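Local coordinates for replicative DNA helicase (Helicobacter pylori, PDB 3GXV), which probably unwinds duplex DNA at the replication fork as an ATP-hydrolysing hexamer and, through its N-terminal domain, takes part in the helicase-primase interaction, at residues 49-54 and 68-73; 14-19 and 86-91. One frame throughout, in Å; residues are numbered along the deposited sequence.

Starting from the N terminus, helix 3-23 supplies residues 14-19, the first half of contact 2. The chain then runs through helix 27-32 into helix 43-57, whose residues 49-54 open contact 1. The loop begun there is short: it closes when 68-73 comes off the end of helix 64-69 and meets helix 43-57. Helix 79-87 follows, and its exit at 86-91 returns to helix 3-23, closing contact 2 with contact 1 nested inside it. Though their centres lie about 17 Å apart, the two contacts touch twice: Phe49 CD1 lies 3.9 Å from Leu18 CD2, and Arg68 packs against the Phe86 ring. Thus the exit of helix 64-69 joins helix 43-57, and that of helix 79-87 joins helix 3-23.

Contact 1: 49-54 and 68-73; sequences FEIALK and RQKMPK
Lys70 and Met71 come off the C-terminal end of helix 64-69 and lie against Ile51 and Lys54 on helix 43-57, a helix-to-loop packing within the all-helical N-terminal domain of DnaB. No hydrogen bond crosses; the contact is van der Waals packing, mostly between aliphatic carbons. Lys70, the first residue to leave helical geometry, comes nearest in backbone, its CA 6.6 Å from Ile51 CA. Its CB sits on Ile51 CG2 at 3.6 Å, the branch that stands anti to the backbone N of Ile51. A bend at chi2 (68°) then turns Lys70 CD, and the rest of the chain passes Lys54 at about a right angle. Here Lys70 NZ lies 3.4 Å from Lys54 CE, against the methylenes of a like-charged neighbour. The two ammonium nitrogens, Lys54 NZ and Lys70 NZ, stay 4.8 Å apart, a proximity that would be expected to cost some repulsion.

Met71 directs its CB away from helix 43-57, and its side chain also packs on Leu82 of helix 79-87, so it bridges two helices. Even so, Met71 CG presses on Ile51 CD1 at 3.5 Å, tighter than usual for two carbons. Pro72 finishes the contact through its ring carbon CD, 3.9 Å from that same Ile51 CD1.

Contact 2: 14-19 and 86-91; sequences ERIVLS and FAASPI
Ser19 OG donates a hydrogen bond of 2.8 Å to Ala88 O, pinning the exit of helix 79-87 to the flank of helix 3-23 in the all-helical N-terminal domain of DnaB. Ala88 is the first residue past the end of that helix, and its carbonyl is turned onto the neighbouring helix. The serine hydroxyl approaches from above the carbonyl plane, 46° out of it, with a C=O...OG angle of 134°. With OG anti to the backbone N of Ser19 (chi1 166°), the hydroxyl is set facing Ala88 O, while the serine's own N-H is engaged in the helix by Arg15 O. Pro90 packs against the serine hydroxyl through its ring carbon CG, 3.5 Å from Ser19 OG, so the hydroxyl of this buried serine is bonded to Ala88 O and flanked by the proline.

Beside the bond, Ala88 CB points into the helix surface between residues one turn apart: it lies 4.0 Å from Arg15 CB and 4.2 Å from Ser19 CB. Arg15 carries the packing back along helix 79-87, where its side chain also touches Ala84 and Ile85.

Farther along the loop, Ile91 meets Ile16 of helix 3-23; the Ile16 side chain also rests on Tyr97, joining the loop to helix 95-119. The isoleucine side chains cross obliquely, and Ile16 CG2, the branch anti to the backbone N, comes within 3.8 Å of Ile91 CB and 4.0 Å of Ile91 CG1.

Contact 1: 49-54 and 68-73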
loop_
_atom_site.group_PDB
_atom_site.type_symbol
_atom_site.label_atom_id
_atom_site.label_comp_id
_atom_site.label_asym_id
_atom_site.label_seq_id
_atom_site.Cartn_x
_atom_site.Cartn_y
_atom_site.Cartn_z
ATOM N N PHE B 49 -6.497 12.022 0.053
ATOM C CA PHE B 49 -7.562 11.029 -0.089
ATOM C C PHE B 49 -7.796 10.708 -1.571
ATOM O O PHE B 49 -8.083 9.571 -1.950
ATOM C CB PHE B 49 -8.866 11.552 0.532
ATOM C CG PHE B 49 -9.923 10.491 0.714
ATOM C CD1 PHE B 49 -9.646 9.334 1.448
ATOM C CD2 PHE B 49 -11.176 10.624 0.119
ATOM C CE1 PHE B 49 -10.598 8.334 1.580
ATOM C CE2 PHE B 49 -12.140 9.619 0.249
ATOM C CZ PHE B 49 -11.848 8.478 0.975
ATOM N N GLU B 50 -7.657 11.734 -2.400
ATOM C CA GLU B 50 -7.863 11.636 -3.834
ATOM C C GLU B 50 -6.832 10.715 -4.475
ATOM O O GLU B 50 -7.181 9.774 -5.189
ATOM C CB GLU B 50 -7.756 13.036 -4.428
ATOM C CG GLU B 50 -8.406 13.273 -5.781
ATOM C CD GLU B 50 -8.147 14.695 -6.252
ATOM O OE1 GLU B 50 -7.029 14.958 -6.743
ATOM O OE2 GLU B 50 -9.041 15.557 -6.097
ATOM N N ILE B 51 -5.555 10.993 -4.220
ATOM C CA ILE B 51 -4.482 10.181 -4.780
ATOM C C ILE B 51 -4.602 8.746 -4.279
ATOM O O ILE B 51 -4.294 7.796 -5.005
ATOM C CB ILE B 51 -3.092 10.745 -4.404
ATOM C CG1 ILE B 51 -2.896 12.130 -5.035
ATOM C CG2 ILE B 51 -2.006 9.799 -4.889
ATOM C CD1 ILE B 51 -1.751 12.942 -4.420
ATOM N N ALA B 52 -5.064 8.588 -3.043
ATOM C CA ALA B 52 -5.215 7.262 -2.461
ATOM C C ALA B 52 -6.316 6.507 -3.188
ATOM O O ALA B 52 -6.140 5.349 -3.560
ATOM C CB ALA B 52 -5.532 7.367 -0.967
ATOM N N LEU B 53 -7.451 7.173 -3.394
ATOM C CA LEU B 53 -8.578 6.566 -4.098
ATOM C C LEU B 53 -8.101 6.074 -5.456
ATOM O O LEU B 53 -8.461 4.983 -5.886
ATOM C CB LEU B 53 -9.706 7.583 -4.295
ATOM C CG LEU B 53 -10.390 8.110 -3.029
ATOM C CD1 LEU B 53 -11.444 9.149 -3.423
ATOM C CD2 LEU B 53 -11.018 6.957 -2.249
ATOM N N LYS B 54 -7.290 6.894 -6.123
ATOM C CA LYS B 54 -6.749 6.543 -7.435
ATOM C C LYS B 54 -5.788 5.350 -7.352
ATOM O O LYS B 54 -5.855 4.443 -8.178
ATOM C CB LYS B 54 -6.042 7.752 -8.063
ATOM C CG LYS B 54 -5.198 7.416 -9.284
ATOM C CD LYS B 54 -4.910 8.626 -10.162
ATOM C CE LYS B 54 -4.366 9.819 -9.387
ATOM N NZ LYS B 54 -5.404 10.468 -8.535
ATOM N N ARG B 68 3.785 9.852 -3.030
ATOM C CA ARG B 68 4.631 10.906 -3.560
ATOM C C ARG B 68 4.884 10.722 -5.050
ATOM O O ARG B 68 5.143 11.691 -5.762
ATOM C CB ARG B 68 5.955 10.941 -2.814
ATOM C CG ARG B 68 5.825 11.150 -1.317
ATOM C CD ARG B 68 7.056 11.870 -0.798
ATOM N NE ARG B 68 7.561 11.340 0.463
ATOM C CZ ARG B 68 6.838 11.212 1.567
ATOM N NH1 ARG B 68 5.562 11.570 1.576
ATOM N NH2 ARG B 68 7.400 10.741 2.675
ATOM N N GLN B 69 4.828 9.481 -5.518
ATOM C CA GLN B 69 5.031 9.216 -6.933
ATOM C C GLN B 69 3.779 9.602 -7.717
ATOM O O GLN B 69 3.871 10.124 -8.820
ATOM C CB GLN B 69 5.339 7.730 -7.175
ATOM C CG GLN B 69 6.790 7.333 -6.961
ATOM C CD GLN B 69 7.100 5.949 -7.520
ATOM O OE1 GLN B 69 6.833 5.670 -8.688
ATOM N NE2 GLN B 69 7.670 5.081 -6.691
ATOM N N LYS B 70 2.608 9.360 -7.134
ATOM C CA LYS B 70 1.342 9.659 -7.804
ATOM C C LYS B 70 0.818 11.087 -7.602
ATOM O O LYS B 70 -0.315 11.394 -7.973
ATOM C CB LYS B 70 0.270 8.657 -7.368
ATOM C CG LYS B 70 -0.815 8.433 -8.408
ATOM C CD LYS B 70 -0.252 7.715 -9.635
ATOM C CE LYS B 70 -1.244 7.725 -10.777
ATOM N NZ LYS B 70 -1.567 9.124 -11.169
ATOM N N MET B 71 1.636 11.956 -7.015
ATOM C CA MET B 71 1.241 13.346 -6.800
ATOM C C MET B 71 1.299 14.119 -8.122
ATOM O O MET B 71 2.333 14.157 -8.785
ATOM C CB MET B 71 2.151 13.998 -5.759
ATOM C CG MET B 71 1.482 14.196 -4.403
ATOM S SD MET B 71 2.506 15.157 -3.272
ATOM C CE MET B 71 2.858 13.940 -2.045
ATOM N N PRO B 72 0.186 14.788 -8.493
ATOM C CA PRO B 72 0.005 15.581 -9.723
ATOM C C PRO B 72 1.164 16.421 -10.274
ATOM O O PRO B 72 1.156 16.809 -11.442
ATOM C CB PRO B 72 -1.237 16.428 -9.413
ATOM C CG PRO B 72 -1.226 16.535 -7.934
ATOM C CD PRO B 72 -0.854 15.146 -7.510
ATOM N N LYS B 73 2.157 16.694 -9.441
ATOM C CA LYS B 73 3.338 17.461 -9.865
ATOM C C LYS B 73 3.078 18.766 -10.692
ATOM O O LYS B 73 3.944 19.236 -11.436
ATOM C CB LYS B 73 4.288 16.520 -10.609
ATOM C CG LYS B 73 5.674 16.445 -10.066
ATOM C CD LYS B 73 6.254 17.824 -9.759
ATOM C CE LYS B 73 7.591 17.756 -9.027
ATOM N NZ LYS B 73 8.518 16.901 -9.812
#

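Contact 2: 14-19 and 86-91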
loop_
_atom_site.group_PDB
_atom_site.type_symbol
_atom_site.label_atom_id
_atom_site.label_comp_id
_atom_site.label_asym_id
_atom_site.label_seq_id
_atom_site.Cartn_x
_atom_site.Cartn_y
_atom_site.Cartn_z
ATOM N N GLU B 14 -8.683 14.120 10.667
ATOM C CA GLU B 14 -8.592 13.761 9.261
ATOM C C GLU B 14 -7.294 13.039 8.959
ATOM O O GLU B 14 -7.261 12.146 8.119
ATOM C CB GLU B 14 -8.709 15.005 8.378
ATOM C CG GLU B 14 -10.022 15.756 8.571
ATOM C CD GLU B 14 -10.243 16.878 7.576
ATOM O OE1 GLU B 14 -9.257 17.504 7.099
ATOM O OE2 GLU B 14 -11.423 17.152 7.289
ATOM N N ARG B 15 -6.227 13.434 9.639
ATOM C CA ARG B 15 -4.933 12.807 9.441
ATOM C C ARG B 15 -4.965 11.401 10.014
ATOM O O ARG B 15 -4.538 10.443 9.365
ATOM C CB ARG B 15 -3.824 13.597 10.146
ATOM C CG ARG B 15 -3.534 14.957 9.545
ATOM C CD ARG B 15 -2.232 15.542 10.093
ATOM N NE ARG B 15 -2.336 15.970 11.485
ATOM C CZ ARG B 15 -2.452 17.237 11.881
ATOM N NH1 ARG B 15 -2.480 18.223 11.000
ATOM N NH2 ARG B 15 -2.533 17.517 13.166
ATOM N N ILE B 16 -5.463 11.278 11.241
ATOM C CA ILE B 16 -5.514 9.977 11.886
ATOM C C ILE B 16 -6.292 8.987 11.023
ATOM O O ILE B 16 -5.975 7.815 10.980
ATOM C CB ILE B 16 -6.163 10.062 13.277
ATOM C CG1 ILE B 16 -5.314 10.951 14.195
ATOM C CG2 ILE B 16 -6.303 8.657 13.853
ATOM C CD1 ILE B 16 -5.961 11.272 15.545
ATOM N N VAL B 17 -7.305 9.483 10.324
ATOM C CA VAL B 17 -8.122 8.651 9.459
ATOM C C VAL B 17 -7.332 8.223 8.232
ATOM O O VAL B 17 -7.396 7.060 7.826
ATOM C CB VAL B 17 -9.381 9.408 9.008
ATOM C CG1 VAL B 17 -10.176 8.573 8.009
ATOM C CG2 VAL B 17 -10.244 9.720 10.212
ATOM N N LEU B 18 -6.593 9.176 7.654
ATOM C CA LEU B 18 -5.778 8.942 6.459
ATOM C C LEU B 18 -4.584 8.062 6.825
ATOM O O LEU B 18 -4.156 7.214 6.041
ATOM C CB LEU B 18 -5.285 10.275 5.867
ATOM C CG LEU B 18 -6.275 11.252 5.200
ATOM C CD1 LEU B 18 -5.524 12.503 4.746
ATOM C CD2 LEU B 18 -6.942 10.601 4.007
ATOM N N SER B 19 -4.046 8.288 8.019
ATOM C CA SER B 19 -2.932 7.498 8.518
ATOM C C SER B 19 -3.430 6.074 8.725
ATOM O O SER B 19 -2.686 5.124 8.508
ATOM C CB SER B 19 -2.421 8.050 9.847
ATOM O OG SER B 19 -1.569 7.110 10.473
ATOM N N PHE B 86 1.492 10.912 7.708
ATOM C CA PHE B 86 2.210 9.661 7.969
ATOM C C PHE B 86 2.625 9.432 9.420
ATOM O O PHE B 86 2.736 8.288 9.860
ATOM C CB PHE B 86 3.450 9.556 7.065
ATOM C CG PHE B 86 3.123 9.362 5.603
ATOM C CD1 PHE B 86 2.510 8.202 5.168
ATOM C CD2 PHE B 86 3.399 10.357 4.678
ATOM C CE1 PHE B 86 2.172 8.029 3.828
ATOM C CE2 PHE B 86 3.066 10.202 3.332
ATOM C CZ PHE B 86 2.449 9.035 2.905
ATOM N N ALA B 87 2.844 10.511 10.167
ATOM C CA ALA B 87 3.268 10.391 11.559
ATOM C C ALA B 87 2.115 10.243 12.552
ATOM O O ALA B 87 2.297 9.700 13.634
ATOM C CB ALA B 87 4.139 11.577 11.947
ATOM N N ALA B 88 0.932 10.724 12.186
ATOM C CA ALA B 88 -0.229 10.621 13.059
ATOM C C ALA B 88 -0.470 9.156 13.396
ATOM O O ALA B 88 -0.194 8.277 12.585
ATOM C CB ALA B 88 -1.449 11.217 12.382
ATOM N N SER B 89 -0.988 8.893 14.589
ATOM C CA SER B 89 -1.231 7.527 15.040
ATOM C C SER B 89 -2.492 6.866 14.529
ATOM O O SER B 89 -3.599 7.353 14.731
ATOM C CB SER B 89 -1.243 7.487 16.566
ATOM O OG SER B 89 -0.065 8.069 17.097
ATOM N N PRO B 90 -2.320 5.741 13.826
ATOM C CA PRO B 90 -3.432 4.985 13.284
ATOM C C PRO B 90 -4.197 4.617 14.566
ATOM O O PRO B 90 -3.629 4.184 15.582
ATOM C CB PRO B 90 -2.761 3.771 12.606
ATOM C CG PRO B 90 -1.272 4.246 12.398
ATOM C CD PRO B 90 -1.050 5.036 13.634
ATOM N N ILE B 91 -5.499 4.806 14.558
ATOM C CA ILE B 91 -6.310 4.476 15.718
ATOM C C ILE B 91 -6.995 3.157 15.399
ATOM O O ILE B 91 -6.815 2.601 14.319
ATOM C CB ILE B 91 -7.263 5.653 15.947
ATOM C CG1 ILE B 91 -6.730 6.436 17.147
ATOM C CG2 ILE B 91 -8.699 5.217 16.082
ATOM C CD1 ILE B 91 -5.263 6.945 17.027
#